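Local atomic coordinates of mandelate racemase/muconate lactonizing enzyme/Enolase superfamily (Rhodobacter sphaeroides, PDB entry 2HZG), a protein that is a member of the mandelate racemase/muconate lactonizing enzyme branch of the enolase superfamily and carries a sodium ion at the mouth of its barrel domain. Residues Y137-F142 / H304-H309; Q147-R152 / V164-G169; H260-L265 / G272-D277; L310-S315 / D344-D349. All blocks are in the same frame, centred on the assembly; numbering follows the deposited sequence.

Contact 1: Y137-F142 / H304-H309; sequences YASLLF and HTFTSH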
loop_
_atom_site.group_PDB
_atom_site.type_symbol
_atom_site.label_atom_id
_atom_site.label_comp_id
_atom_site.label_asym_id
_atom_site.label_seq_id
_atom_site.Cartn_x
_atom_site.Cartn_y
_atom_site.Cartn_z
ATOM N N TYR A 137 15.856 3.061 23.745
ATOM C CA TYR A 137 17.094 2.683 23.090
ATOM C C TYR A 137 17.426 3.768 22.088
ATOM O O TYR A 137 16.528 4.336 21.469
ATOM C CB TYR A 137 17.009 1.278 22.487
ATOM C CG TYR A 137 16.115 1.081 21.259
ATOM C CD1 TYR A 137 16.527 1.504 19.980
ATOM C CD2 TYR A 137 14.904 0.408 21.367
ATOM C CE1 TYR A 137 15.704 1.283 18.837
ATOM C CE2 TYR A 137 14.090 0.154 20.229
ATOM C CZ TYR A 137 14.505 0.614 18.980
ATOM O OH TYR A 137 13.724 0.399 17.875
ATOM N N ALA A 138 18.707 4.101 21.977
ATOM C CA ALA A 138 19.152 5.133 21.070
ATOM C C ALA A 138 19.080 4.595 19.656
ATOM O O ALA A 138 19.725 3.592 19.340
ATOM C CB ALA A 138 20.603 5.589 21.420
ATOM N N SER A 139 18.300 5.255 18.801
ATOM C CA SER A 139 18.103 4.749 17.465
ATOM C C SER A 139 18.899 5.567 16.470
ATOM O O SER A 139 18.657 6.757 16.305
ATOM C CB SER A 139 16.608 4.698 17.091
ATOM O OG SER A 139 16.449 3.872 15.957
ATOM N N LEU A 140 19.839 4.901 15.806
ATOM C CA LEU A 140 20.882 5.574 15.050
ATOM C C LEU A 140 21.092 4.936 13.688
ATOM O O LEU A 140 20.678 3.818 13.460
ATOM C CB LEU A 140 22.216 5.522 15.844
ATOM C CG LEU A 140 22.243 6.291 17.165
ATOM C CD1 LEU A 140 23.502 5.942 17.959
ATOM C CD2 LEU A 140 22.166 7.789 16.885
ATOM N N LEU A 141 21.772 5.634 12.790
ATOM C CA LEU A 141 22.167 4.997 11.542
ATOM C C LEU A 141 23.603 4.475 11.658
ATOM O O LEU A 141 24.455 5.095 12.301
ATOM C CB LEU A 141 22.031 5.966 10.381
ATOM C CG LEU A 141 20.607 6.498 10.134
ATOM C CD1 LEU A 141 20.628 7.551 9.068
ATOM C CD2 LEU A 141 19.590 5.385 9.789
ATOM N N PHE A 142 23.866 3.331 11.047
ATOM C CA PHE A 142 25.246 2.906 10.822
ATOM C C PHE A 142 26.048 4.009 10.131
ATOM O O PHE A 142 25.571 4.609 9.164
ATOM C CB PHE A 142 25.298 1.643 9.942
ATOM C CG PHE A 142 25.028 0.374 10.685
ATOM C CD1 PHE A 142 25.995 -0.160 11.543
ATOM C CD2 PHE A 142 23.816 -0.308 10.513
ATOM C CE1 PHE A 142 25.767 -1.328 12.239
ATOM C CE2 PHE A 142 23.581 -1.500 11.189
ATOM C CZ PHE A 142 24.558 -2.012 12.067
ATOM N N HIS A 304 7.785 2.134 16.454
ATOM C CA HIS A 304 8.777 2.602 15.507
ATOM C C HIS A 304 8.694 4.124 15.469
ATOM O O HIS A 304 7.657 4.677 15.110
ATOM C CB HIS A 304 8.570 2.060 14.080
ATOM C CG HIS A 304 9.457 2.732 13.080
ATOM N ND1 HIS A 304 9.074 3.853 12.376
ATOM C CD2 HIS A 304 10.742 2.491 12.730
ATOM C CE1 HIS A 304 10.074 4.262 11.617
ATOM N NE2 HIS A 304 11.098 3.449 11.811
ATOM N N THR A 305 9.781 4.793 15.864
ATOM C CA THR A 305 9.874 6.250 15.776
ATOM C C THR A 305 11.283 6.656 15.389
ATOM O O THR A 305 12.221 6.298 16.079
ATOM C CB THR A 305 9.579 6.946 17.130
ATOM O OG1 THR A 305 8.306 6.521 17.616
ATOM C CG2 THR A 305 9.579 8.475 16.962
ATOM N N PHE A 306 11.419 7.428 14.315
ATOM C CA PHE A 306 12.737 7.940 13.945
ATOM C C PHE A 306 12.721 9.478 13.797
ATOM O O PHE A 306 13.675 10.080 13.288
ATOM C CB PHE A 306 13.241 7.250 12.646
ATOM C CG PHE A 306 14.752 7.141 12.557
ATOM C CD1 PHE A 306 15.467 6.343 13.463
ATOM C CD2 PHE A 306 15.456 7.818 11.562
ATOM C CE1 PHE A 306 16.841 6.218 13.369
ATOM C CE2 PHE A 306 16.862 7.721 11.475
ATOM C CZ PHE A 306 17.546 6.922 12.390
ATOM N N THR A 307 11.645 10.113 14.253
ATOM C CA THR A 307 11.396 11.505 13.881
ATOM C C THR A 307 11.127 12.411 15.107
ATOM O O THR A 307 11.855 12.307 16.108
ATOM C CB THR A 307 10.287 11.588 12.785
ATOM O OG1 THR A 307 9.100 10.955 13.277
ATOM C CG2 THR A 307 10.742 10.860 11.523
ATOM N N SER A 308 10.132 13.300 15.031
ATOM C CA SER A 308 9.883 14.308 16.084
ATOM C C SER A 308 9.356 13.697 17.396
ATOM O O SER A 308 8.972 12.535 17.458
ATOM C CB SER A 308 8.876 15.356 15.597
ATOM O OG SER A 308 7.559 14.791 15.596
ATOM N N HIS A 309 9.288 14.499 18.452
ATOM C CA HIS A 309 8.644 14.000 19.668
ATOM C C HIS A 309 7.127 13.967 19.560
ATOM O O HIS A 309 6.498 13.267 20.320
ATOM C CB HIS A 309 9.092 14.765 20.911
ATOM C CG HIS A 309 10.447 14.356 21.390
ATOM N ND1 HIS A 309 10.796 14.342 22.722
ATOM C CD2 HIS A 309 11.535 13.915 20.712
ATOM C CE1 HIS A 309 12.044 13.923 22.845
ATOM N NE2 HIS A 309 12.517 13.661 21.641
#
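The Phe306 ring reaches from the loop 304-309 to strand 135-141 and pushes its outer edge between Ser139 and Leu141. The buried half of the contact is at Ser139: its OG lies in the plane of the ring, 3.5 Å from Phe306 CE1, and its backbone O approaches the same carbon obliquely, 3.5 Å from CE1. With chi1 at -164°, OG swings away from the Ser139 backbone N, which sets it at the ring edge, where it also hydrogen-bonds Glu329 OE2. Glu329 takes the N-H of Thr305 through its other oxygen, and so it ties strand and loop together from the neighbouring strand 327-331. The site lies at the C-terminal ends of the strands of the (beta/alpha)7beta barrel, the modified TIM barrel of the enolase superfamily, where the loop after strand 300-303 meets the strand that begins the barrel; the Ser139 side chain is about 6 Å from the bound sodium ion. The more solvent-exposed side lies at Leu141, which, like Phe306, is partly exposed. Only the CG and CD2 end of this leucine touches the ring, CD2 coming to 3.6 Å from Phe306 CZ at a slant that is neither flat on the face nor square to the edge.

Contact 2: Q147-R152 / V164-G169; sequences QETLER and VKFGWG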
loop_
_atom_site.group_PDB
_atom_site.type_symbol
_atom_site.label_atom_id
_atom_site.label_comp_id
_atom_site.label_asym_id
_atom_site.label_seq_id
_atom_site.Cartn_x
_atom_site.Cartn_y
_atom_site.Cartn_z
ATOM N N GLN A 147 34.485 2.650 12.192
ATOM C CA GLN A 147 34.902 3.539 13.267
ATOM C C GLN A 147 33.819 4.607 13.574
ATOM O O GLN A 147 33.566 4.922 14.743
ATOM C CB GLN A 147 36.241 4.223 12.953
ATOM C CG GLN A 147 36.776 5.037 14.139
ATOM C CD GLN A 147 37.240 4.140 15.267
ATOM O OE1 GLN A 147 37.725 3.023 15.020
ATOM N NE2 GLN A 147 37.103 4.613 16.516
ATOM N N GLU A 148 33.190 5.147 12.533
ATOM C CA GLU A 148 32.070 6.087 12.736
ATOM C C GLU A 148 30.963 5.434 13.581
ATOM O O GLU A 148 30.473 6.023 14.540
ATOM C CB GLU A 148 31.555 6.596 11.386
ATOM C CG GLU A 148 32.574 7.561 10.753
ATOM C CD GLU A 148 32.267 7.971 9.314
ATOM O OE1 GLU A 148 31.915 9.158 9.109
ATOM O OE2 GLU A 148 32.407 7.132 8.390
ATOM N N THR A 149 30.608 4.193 13.250
ATOM C CA THR A 149 29.612 3.422 14.013
ATOM C C THR A 149 30.044 3.235 15.465
ATOM O O THR A 149 29.257 3.463 16.373
ATOM C CB THR A 149 29.343 2.054 13.336
ATOM O OG1 THR A 149 28.723 2.293 12.073
ATOM C CG2 THR A 149 28.442 1.150 14.185
ATOM N N LEU A 150 31.300 2.823 15.675
ATOM C CA LEU A 150 31.840 2.702 17.033
ATOM C C LEU A 150 31.657 4.018 17.818
ATOM O O LEU A 150 31.159 4.000 18.945
ATOM C CB LEU A 150 33.331 2.304 16.981
ATOM C CG LEU A 150 34.102 2.015 18.268
ATOM C CD1 LEU A 150 35.370 1.218 17.930
ATOM C CD2 LEU A 150 34.443 3.326 19.023
ATOM N N GLU A 151 32.050 5.136 17.203
ATOM C CA GLU A 151 31.985 6.468 17.850
ATOM C C GLU A 151 30.542 6.867 18.217
ATOM O O GLU A 151 30.285 7.407 19.312
ATOM C CB GLU A 151 32.601 7.540 16.945
ATOM C CG GLU A 151 34.153 7.472 16.768
ATOM C CD GLU A 151 34.922 7.508 18.101
ATOM O OE1 GLU A 151 34.480 8.204 19.050
ATOM O OE2 GLU A 151 35.962 6.826 18.213
ATOM N N ARG A 152 29.606 6.577 17.305
ATOM C CA ARG A 152 28.171 6.744 17.559
ATOM C C ARG A 152 27.682 5.938 18.740
ATOM O O ARG A 152 26.909 6.449 19.567
ATOM C CB ARG A 152 27.351 6.393 16.305
ATOM C CG ARG A 152 27.596 7.410 15.210
ATOM C CD ARG A 152 26.892 7.099 13.919
ATOM N NE ARG A 152 27.289 8.083 12.915
ATOM C CZ ARG A 152 26.742 8.189 11.704
ATOM N NH1 ARG A 152 25.770 7.361 11.332
ATOM N NH2 ARG A 152 27.159 9.126 10.868
ATOM N N VAL A 164 21.253 0.464 22.251
ATOM C CA VAL A 164 21.455 1.168 20.977
ATOM C C VAL A 164 21.018 0.275 19.808
ATOM O O VAL A 164 21.233 -0.946 19.835
ATOM C CB VAL A 164 22.940 1.610 20.756
ATOM C CG1 VAL A 164 23.114 2.295 19.409
ATOM C CG2 VAL A 164 23.433 2.549 21.874
ATOM N N LYS A 165 20.410 0.894 18.795
ATOM C CA LYS A 165 20.109 0.219 17.533
ATOM C C LYS A 165 20.810 0.982 16.427
ATOM O O LYS A 165 20.801 2.204 16.419
ATOM C CB LYS A 165 18.602 0.186 17.258
ATOM C CG LYS A 165 18.237 -0.640 16.016
ATOM C CD LYS A 165 16.737 -0.772 15.880
ATOM C CE LYS A 165 16.123 0.426 15.172
ATOM N NZ LYS A 165 14.632 0.288 15.085
ATOM N N PHE A 166 21.460 0.269 15.520
ATOM C CA PHE A 166 21.935 0.872 14.288
ATOM C C PHE A 166 21.144 0.322 13.112
ATOM O O PHE A 166 20.836 -0.863 13.065
ATOM C CB PHE A 166 23.421 0.600 14.079
ATOM C CG PHE A 166 24.298 1.358 15.010
ATOM C CD1 PHE A 166 24.668 2.652 14.708
ATOM C CD2 PHE A 166 24.699 0.801 16.224
ATOM C CE1 PHE A 166 25.458 3.375 15.566
ATOM C CE2 PHE A 166 25.497 1.531 17.088
ATOM C CZ PHE A 166 25.858 2.815 16.762
ATOM N N GLY A 167 20.848 1.186 12.154
ATOM C CA GLY A 167 20.065 0.781 11.004
ATOM C C GLY A 167 20.686 1.312 9.756
ATOM O O GLY A 167 21.425 2.297 9.803
ATOM N N TRP A 168 20.407 0.643 8.643
ATOM C CA TRP A 168 20.630 1.218 7.318
ATOM C C TRP A 168 22.107 1.601 7.092
ATOM O O TRP A 168 23.016 0.824 7.431
ATOM C CB TRP A 168 19.699 2.427 7.095
ATOM C CG TRP A 168 18.211 2.157 7.315
ATOM C CD1 TRP A 168 17.528 2.202 8.511
ATOM C CD2 TRP A 168 17.237 1.840 6.314
ATOM N NE1 TRP A 168 16.198 1.919 8.310
ATOM C CE2 TRP A 168 15.987 1.707 6.973
ATOM C CE3 TRP A 168 17.289 1.669 4.926
ATOM C CZ2 TRP A 168 14.803 1.396 6.283
ATOM C CZ3 TRP A 168 16.100 1.371 4.238
ATOM C CH2 TRP A 168 14.884 1.238 4.919
ATOM N N GLY A 169 22.346 2.784 6.531
ATOM C CA GLY A 169 23.701 3.131 6.071
ATOM C C GLY A 169 24.151 2.032 5.113
ATOM O O GLY A 169 23.383 1.611 4.244
#
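In the beta-alpha-beta unit formed by strand 135-141, helix 146-158 and strand 163-167, a right-handed crossover of the barrel, the helix rests on the returning strand through the ring of Phe166. Thr149 supplies the cover: its CG2 methyl sits over one face, 3.9 Å from the centroid of the Phe166 ring and 7° off the normal, a well-centred CH-pi contact. Arg152, one turn on, meets the rim instead, with its CB in the ring plane 3.6 Å from Phe166 CE1. Between them the Thr149 backbone O comes to 3.5 Å from Phe166 CZ, so the ring end is met by residues i and i+3 on one side of the helix. The Thr149 torsion (chi1 -66°) turns CG2 to the ring and leaves OG1 to bond Gln182 OE1 and Gly143 N. Arg152 touches only with the root of its side chain; the extended remainder leads away, and NH1 hydrogen-bonds the Leu141 backbone O at the end of the preceding strand. Farther round, the Phe166 ring meets that of Phe142 and packs on Leu140 of strand 135-141, Leu196 of strand 195-199 and Ala186 of helix 176-190, so it fills the layer between the barrel strands and two outer helices.

Contact 3: H260-L265 / G272-D277; sequences HMAQHL and GFIQID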
loop_
_atom_site.group_PDB
_atom_site.type_symbol
_atom_site.label_atom_id
_atom_site.label_comp_id
_atom_site.label_asym_id
_atom_site.label_seq_id
_atom_site.Cartn_x
_atom_site.Cartn_y
_atom_site.Cartn_z
ATOM N N HIS A 260 -3.800 -5.545 9.422
ATOM C CA HIS A 260 -3.518 -6.913 8.989
ATOM C C HIS A 260 -2.077 -7.183 8.546
ATOM O O HIS A 260 -1.594 -8.289 8.730
ATOM C CB HIS A 260 -4.571 -7.439 7.995
ATOM C CG HIS A 260 -5.848 -7.830 8.675
ATOM N ND1 HIS A 260 -6.954 -7.008 8.708
ATOM C CD2 HIS A 260 -6.166 -8.923 9.412
ATOM C CE1 HIS A 260 -7.909 -7.587 9.418
ATOM N NE2 HIS A 260 -7.457 -8.751 9.852
ATOM N N MET A 261 -1.402 -6.190 7.977
ATOM C CA MET A 261 0.046 -6.314 7.722
ATOM C C MET A 261 0.821 -6.657 9.011
ATOM O O MET A 261 1.700 -7.523 9.006
ATOM C CB MET A 261 0.598 -5.045 7.101
ATOM C CG MET A 261 0.148 -4.839 5.670
ATOM S SD MET A 261 0.908 -3.385 4.954
ATOM C CE MET A 261 2.650 -3.841 4.825
ATOM N N ALA A 262 0.466 -6.008 10.115
ATOM C CA ALA A 262 1.084 -6.307 11.405
ATOM C C ALA A 262 0.629 -7.683 11.921
ATOM O O ALA A 262 1.463 -8.495 12.351
ATOM C CB ALA A 262 0.771 -5.214 12.417
ATOM N N GLN A 263 -0.682 -7.954 11.876
ATOM C CA GLN A 263 -1.164 -9.263 12.333
ATOM C C GLN A 263 -0.561 -10.432 11.558
ATOM O O GLN A 263 -0.211 -11.454 12.144
ATOM C CB GLN A 263 -2.684 -9.370 12.292
ATOM C CG GLN A 263 -3.160 -10.585 13.075
ATOM C CD GLN A 263 -4.651 -10.812 12.945
ATOM O OE1 GLN A 263 -5.373 -10.759 13.936
ATOM N NE2 GLN A 263 -5.116 -11.054 11.730
ATOM N N HIS A 264 -0.463 -10.278 10.241
ATOM C CA HIS A 264 0.132 -11.321 9.397
ATOM C C HIS A 264 1.603 -11.551 9.693
ATOM O O HIS A 264 2.064 -12.697 9.710
ATOM C CB HIS A 264 -0.062 -11.005 7.916
ATOM C CG HIS A 264 -1.498 -11.011 7.486
ATOM N ND1 HIS A 264 -1.927 -10.423 6.316
ATOM C CD2 HIS A 264 -2.600 -11.531 8.073
ATOM C CE1 HIS A 264 -3.234 -10.583 6.200
ATOM N NE2 HIS A 264 -3.667 -11.240 7.261
ATOM N N LEU A 265 2.344 -10.466 9.908
ATOM C CA LEU A 265 3.741 -10.591 10.322
ATOM C C LEU A 265 3.866 -11.364 11.627
ATOM O O LEU A 265 4.722 -12.251 11.735
ATOM C CB LEU A 265 4.423 -9.209 10.435
ATOM C CG LEU A 265 5.940 -9.231 10.662
ATOM C CD1 LEU A 265 6.712 -9.866 9.493
ATOM C CD2 LEU A 265 6.388 -7.789 10.891
ATOM N N GLY A 272 9.646 -11.910 16.837
ATOM C CA GLY A 272 9.605 -11.764 18.279
ATOM C C GLY A 272 9.211 -10.380 18.749
ATOM O O GLY A 272 8.830 -10.215 19.907
ATOM N N PHE A 273 9.309 -9.384 17.865
ATOM C CA PHE A 273 8.998 -7.992 18.199
ATOM C C PHE A 273 8.179 -7.389 17.072
ATOM O O PHE A 273 8.606 -7.417 15.928
ATOM C CB PHE A 273 10.285 -7.136 18.394
ATOM C CG PHE A 273 11.180 -7.632 19.512
ATOM C CD1 PHE A 273 11.069 -7.094 20.804
ATOM C CD2 PHE A 273 12.105 -8.650 19.284
ATOM C CE1 PHE A 273 11.886 -7.559 21.850
ATOM C CE2 PHE A 273 12.927 -9.133 20.324
ATOM C CZ PHE A 273 12.816 -8.588 21.603
ATOM N N ILE A 274 7.011 -6.855 17.405
ATOM C CA ILE A 274 6.205 -6.105 16.433
ATOM C C ILE A 274 6.419 -4.616 16.704
ATOM O O ILE A 274 6.378 -4.170 17.849
ATOM C CB ILE A 274 4.695 -6.534 16.455
ATOM C CG1 ILE A 274 3.885 -5.853 15.328
ATOM C CG2 ILE A 274 4.030 -6.237 17.828
ATOM C CD1 ILE A 274 4.110 -6.424 13.920
ATOM N N GLN A 275 6.698 -3.867 15.646
ATOM C CA GLN A 275 7.126 -2.486 15.758
ATOM C C GLN A 275 6.233 -1.652 14.877
ATOM O O GLN A 275 6.157 -1.856 13.663
ATOM C CB GLN A 275 8.592 -2.320 15.345
ATOM C CG GLN A 275 9.538 -3.302 16.041
ATOM C CD GLN A 275 10.916 -3.327 15.419
ATOM O OE1 GLN A 275 11.068 -3.589 14.219
ATOM N NE2 GLN A 275 11.936 -3.074 16.231
ATOM N N ILE A 276 5.556 -0.696 15.491
ATOM C CA ILE A 276 4.479 0.001 14.794
ATOM C C ILE A 276 4.693 1.504 14.787
ATOM O O ILE A 276 4.985 2.112 15.809
ATOM C CB ILE A 276 3.093 -0.325 15.417
ATOM C CG1 ILE A 276 2.815 -1.841 15.367
ATOM C CG2 ILE A 276 1.985 0.552 14.782
ATOM C CD1 ILE A 276 2.668 -2.430 13.963
ATOM N N ASP A 277 4.543 2.079 13.600
ATOM C CA ASP A 277 4.596 3.504 13.413
ATOM C C ASP A 277 3.168 4.039 13.307
ATOM O O ASP A 277 2.481 3.769 12.330
ATOM C CB ASP A 277 5.387 3.836 12.141
ATOM C CG ASP A 277 5.831 5.275 12.112
ATOM O OD1 ASP A 277 4.986 6.159 12.294
ATOM O OD2 ASP A 277 7.025 5.550 11.908
#
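Ala262 turns its methyl toward strand 273-276, and two isoleucine ends converge on it. CB lies 3.7 Å from Ile276 CD1 and 3.9 Å from Ile274 CD1, so the small side chain rests against the adjacent tips of residues i and i+2 of the strand, whose side chains emerge on the same side. The two isoleucines get there differently. Ile274 already directs its CB at the helix and extends CG1 opposite its backbone N (chi1 -174°), which carries CD1 forward against the helix, 3.7 Å from the Ala262 backbone O. Ile276 sets off obliquely, and the bend in its chain (chi2 -65°) brings the end methyl back to the alanine. Leu265, one turn after Ala262, completes the contact from the other flank: its CD2 passes Ile274 CD1 at 4.0 Å, the two side chains sliding by one another in opposite directions instead of butting end on. Nothing but methyls and a carbonyl oxygen meets here, and all four residues are buried. Val290 and Ala294 of helix 284-297 add to the same apolar layer around Ile274, while Leu265 also packs on Leu235 and His238 of helix 235-242. On the outer side of the helix, His264 NE2 hydrogen-bonds Gly233 O of the second subunit. The segment axes run 9.4 Å apart and nearly antiparallel, at 168°, as expected for the helix and following strand of a beta-alpha-beta unit: here strand 249-252, helix 259-268 and strand 273-276, in the barrel domain.

Contact 4: L310-S315 / D344-D349; sequences LALSAS and DHIRPD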
loop_
_atom_site.group_PDB
_atom_site.type_symbol
_atom_site.label_atom_id
_atom_site.label_comp_id
_atom_site.label_asym_id
_atom_site.label_seq_id
_atom_site.Cartn_x
_atom_site.Cartn_y
_atom_site.Cartn_z
ATOM N N LEU A 310 6.546 14.697 18.614
ATOM C CA LEU A 310 5.105 14.533 18.352
ATOM C C LEU A 310 4.811 13.097 17.861
ATOM O O LEU A 310 3.897 12.439 18.351
ATOM C CB LEU A 310 4.592 15.576 17.357
ATOM C CG LEU A 310 3.088 15.505 17.009
ATOM C CD1 LEU A 310 2.212 15.809 18.253
ATOM C CD2 LEU A 310 2.759 16.434 15.823
ATOM N N ALA A 311 5.606 12.640 16.894
ATOM C CA ALA A 311 5.579 11.243 16.410
ATOM C C ALA A 311 5.896 10.266 17.532
ATOM O O ALA A 311 5.230 9.239 17.658
ATOM C CB ALA A 311 6.564 11.063 15.238
ATOM N N LEU A 312 6.910 10.588 18.344
ATOM C CA LEU A 312 7.274 9.736 19.488
ATOM C C LEU A 312 6.111 9.569 20.450
ATOM O O LEU A 312 5.756 8.458 20.814
ATOM C CB LEU A 312 8.502 10.273 20.248
ATOM C CG LEU A 312 8.986 9.483 21.483
ATOM C CD1 LEU A 312 9.285 7.975 21.183
ATOM C CD2 LEU A 312 10.225 10.190 22.071
ATOM N N SER A 313 5.528 10.695 20.866
ATOM C CA SER A 313 4.406 10.664 21.772
ATOM C C SER A 313 3.309 9.789 21.185
ATOM O O SER A 313 2.785 8.920 21.874
ATOM C CB SER A 313 3.875 12.081 22.022
ATOM O OG SER A 313 2.582 11.965 22.586
ATOM N N ALA A 314 2.991 9.992 19.901
ATOM C CA ALA A 314 1.889 9.258 19.281
ATOM C C ALA A 314 2.165 7.770 19.273
ATOM O O ALA A 314 1.292 6.976 19.592
ATOM C CB ALA A 314 1.616 9.767 17.868
ATOM N N SER A 315 3.405 7.392 18.953
ATOM C CA SER A 315 3.735 5.975 18.834
ATOM C C SER A 315 3.953 5.289 20.189
ATOM O O SER A 315 3.987 4.072 20.251
ATOM C CB SER A 315 4.885 5.742 17.852
ATOM O OG SER A 315 4.448 5.916 16.473
ATOM N N ASP A 344 8.024 21.853 23.346
ATOM C CA ASP A 344 8.492 21.010 24.440
ATOM C C ASP A 344 8.811 19.598 23.930
ATOM O O ASP A 344 8.526 19.260 22.768
ATOM C CB ASP A 344 7.496 20.991 25.613
ATOM C CG ASP A 344 6.027 20.779 25.169
ATOM O OD1 ASP A 344 5.741 20.652 23.948
ATOM O OD2 ASP A 344 5.157 20.764 26.077
ATOM N N HIS A 345 9.444 18.792 24.787
ATOM C CA HIS A 345 9.925 17.475 24.389
ATOM C C HIS A 345 9.648 16.467 25.478
ATOM O O HIS A 345 9.369 16.847 26.619
ATOM C CB HIS A 345 11.420 17.530 24.071
ATOM C CG HIS A 345 11.740 18.374 22.876
ATOM N ND1 HIS A 345 12.031 19.719 22.971
ATOM C CD2 HIS A 345 11.763 18.074 21.556
ATOM C CE1 HIS A 345 12.257 20.203 21.761
ATOM N NE2 HIS A 345 12.089 19.230 20.883
ATOM N N ILE A 346 9.717 15.187 25.131
ATOM C CA ILE A 346 9.581 14.135 26.118
ATOM C C ILE A 346 10.931 13.969 26.827
ATOM O O ILE A 346 11.953 13.661 26.186
ATOM C CB ILE A 346 9.123 12.779 25.491
ATOM C CG1 ILE A 346 7.742 12.936 24.813
ATOM C CG2 ILE A 346 9.124 11.684 26.581
ATOM C CD1 ILE A 346 7.235 11.702 24.063
ATOM N N ARG A 347 10.913 14.133 28.143
ATOM C CA ARG A 347 12.136 14.076 28.937
ATOM C C ARG A 347 12.137 12.883 29.894
ATOM O O ARG A 347 11.081 12.474 30.383
ATOM C CB ARG A 347 12.337 15.399 29.698
ATOM C CG ARG A 347 12.345 16.640 28.799
ATOM C CD ARG A 347 13.685 16.867 28.085
ATOM N NE ARG A 347 13.819 16.329 26.721
ATOM C CZ ARG A 347 14.468 16.970 25.740
ATOM N NH1 ARG A 347 14.991 18.173 25.979
ATOM N NH2 ARG A 347 14.597 16.434 24.520
ATOM N N PRO A 348 13.327 12.315 30.162
ATOM C CA PRO A 348 13.387 11.144 31.053
ATOM C C PRO A 348 13.059 11.532 32.503
ATOM O O PRO A 348 13.279 12.678 32.898
ATOM C CB PRO A 348 14.845 10.697 30.946
ATOM C CG PRO A 348 15.607 11.943 30.599
ATOM C CD PRO A 348 14.671 12.698 29.671
ATOM N N ASP A 349 12.511 10.602 33.273
ATOM C CA ASP A 349 12.401 10.804 34.724
ATOM C C ASP A 349 13.755 10.491 35.386
ATOM O O ASP A 349 14.756 10.263 34.694
ATOM C CB ASP A 349 11.246 9.969 35.322
ATOM C CG ASP A 349 11.426 8.447 35.150
ATOM O OD1 ASP A 349 12.555 7.959 34.955
ATOM O OD2 ASP A 349 10.413 7.720 35.214
#
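Ile346 drives its CD1 methyl against the helix between Leu312 and Ser313, and nearly the whole contact hangs on that one atom. Its CG1 branch turns opposite the carbonyl carbon (chi1 -61°) and then runs straight out (chi2 175°), so the long arm reaches the helix with its end methyl alone. CD1 lands 3.8 Å from Leu312 CG and 3.9 Å from Leu312 CD2, with the two side chains passing at an angle. It also presses on the backbone of the next residue, 3.8 Å from Ser313 N, and lies 3.9 Å from Ser313 CB. Leu312 directs its CB toward the loop and places CG opposite its own backbone N (chi1 179°), which presents the branch point and CD2 to the isoleucine. Of the Ser313 side chain, CB alone meets the methyl. Its OG turns elsewhere and hydrogen-bonds Leu362 O and Gln317 NE2, so the polar end of this buried serine is satisfied away from the apolar touch. The loop is also held from its backbone: Ile346 N hydrogen-bonds His309 ND1 at the start of the same helix, right beside the apolar contact, and the rings of His345 and His309 meet edge-to-face. Around them, Leu312 packs inward on Asn303 of strand 300-303 and on Tyr330 of strand 327-331, and Ile346 also touches Leu316 later in the helix. Helix 309-316 thus packs against both the last two barrel strands and the long loop running from helix 336-340 to helix 368-374.

Contacts 2, 3 and 4 are buried, whereas contact 1 is partly exposed at the strand-end loops beside the sodium site. Contacts 2 and 3 are equivalent helix-on-strand packings in two different beta-alpha-beta units of one barrel sheet, the first built round an aromatic ring and the second mainly from aliphatic methyls. Contact 1 shares strand 135-141 with the unit of contact 2, and the Ala138 O to Lys165 N bond joins their strands. His304 ND1 of contact 1 hydrogen-bonds Asp277 OD2 of contact 3. Contact 4 continues from contact 1 along the chain, its loop covering the helix that the 304-309 loop leads into.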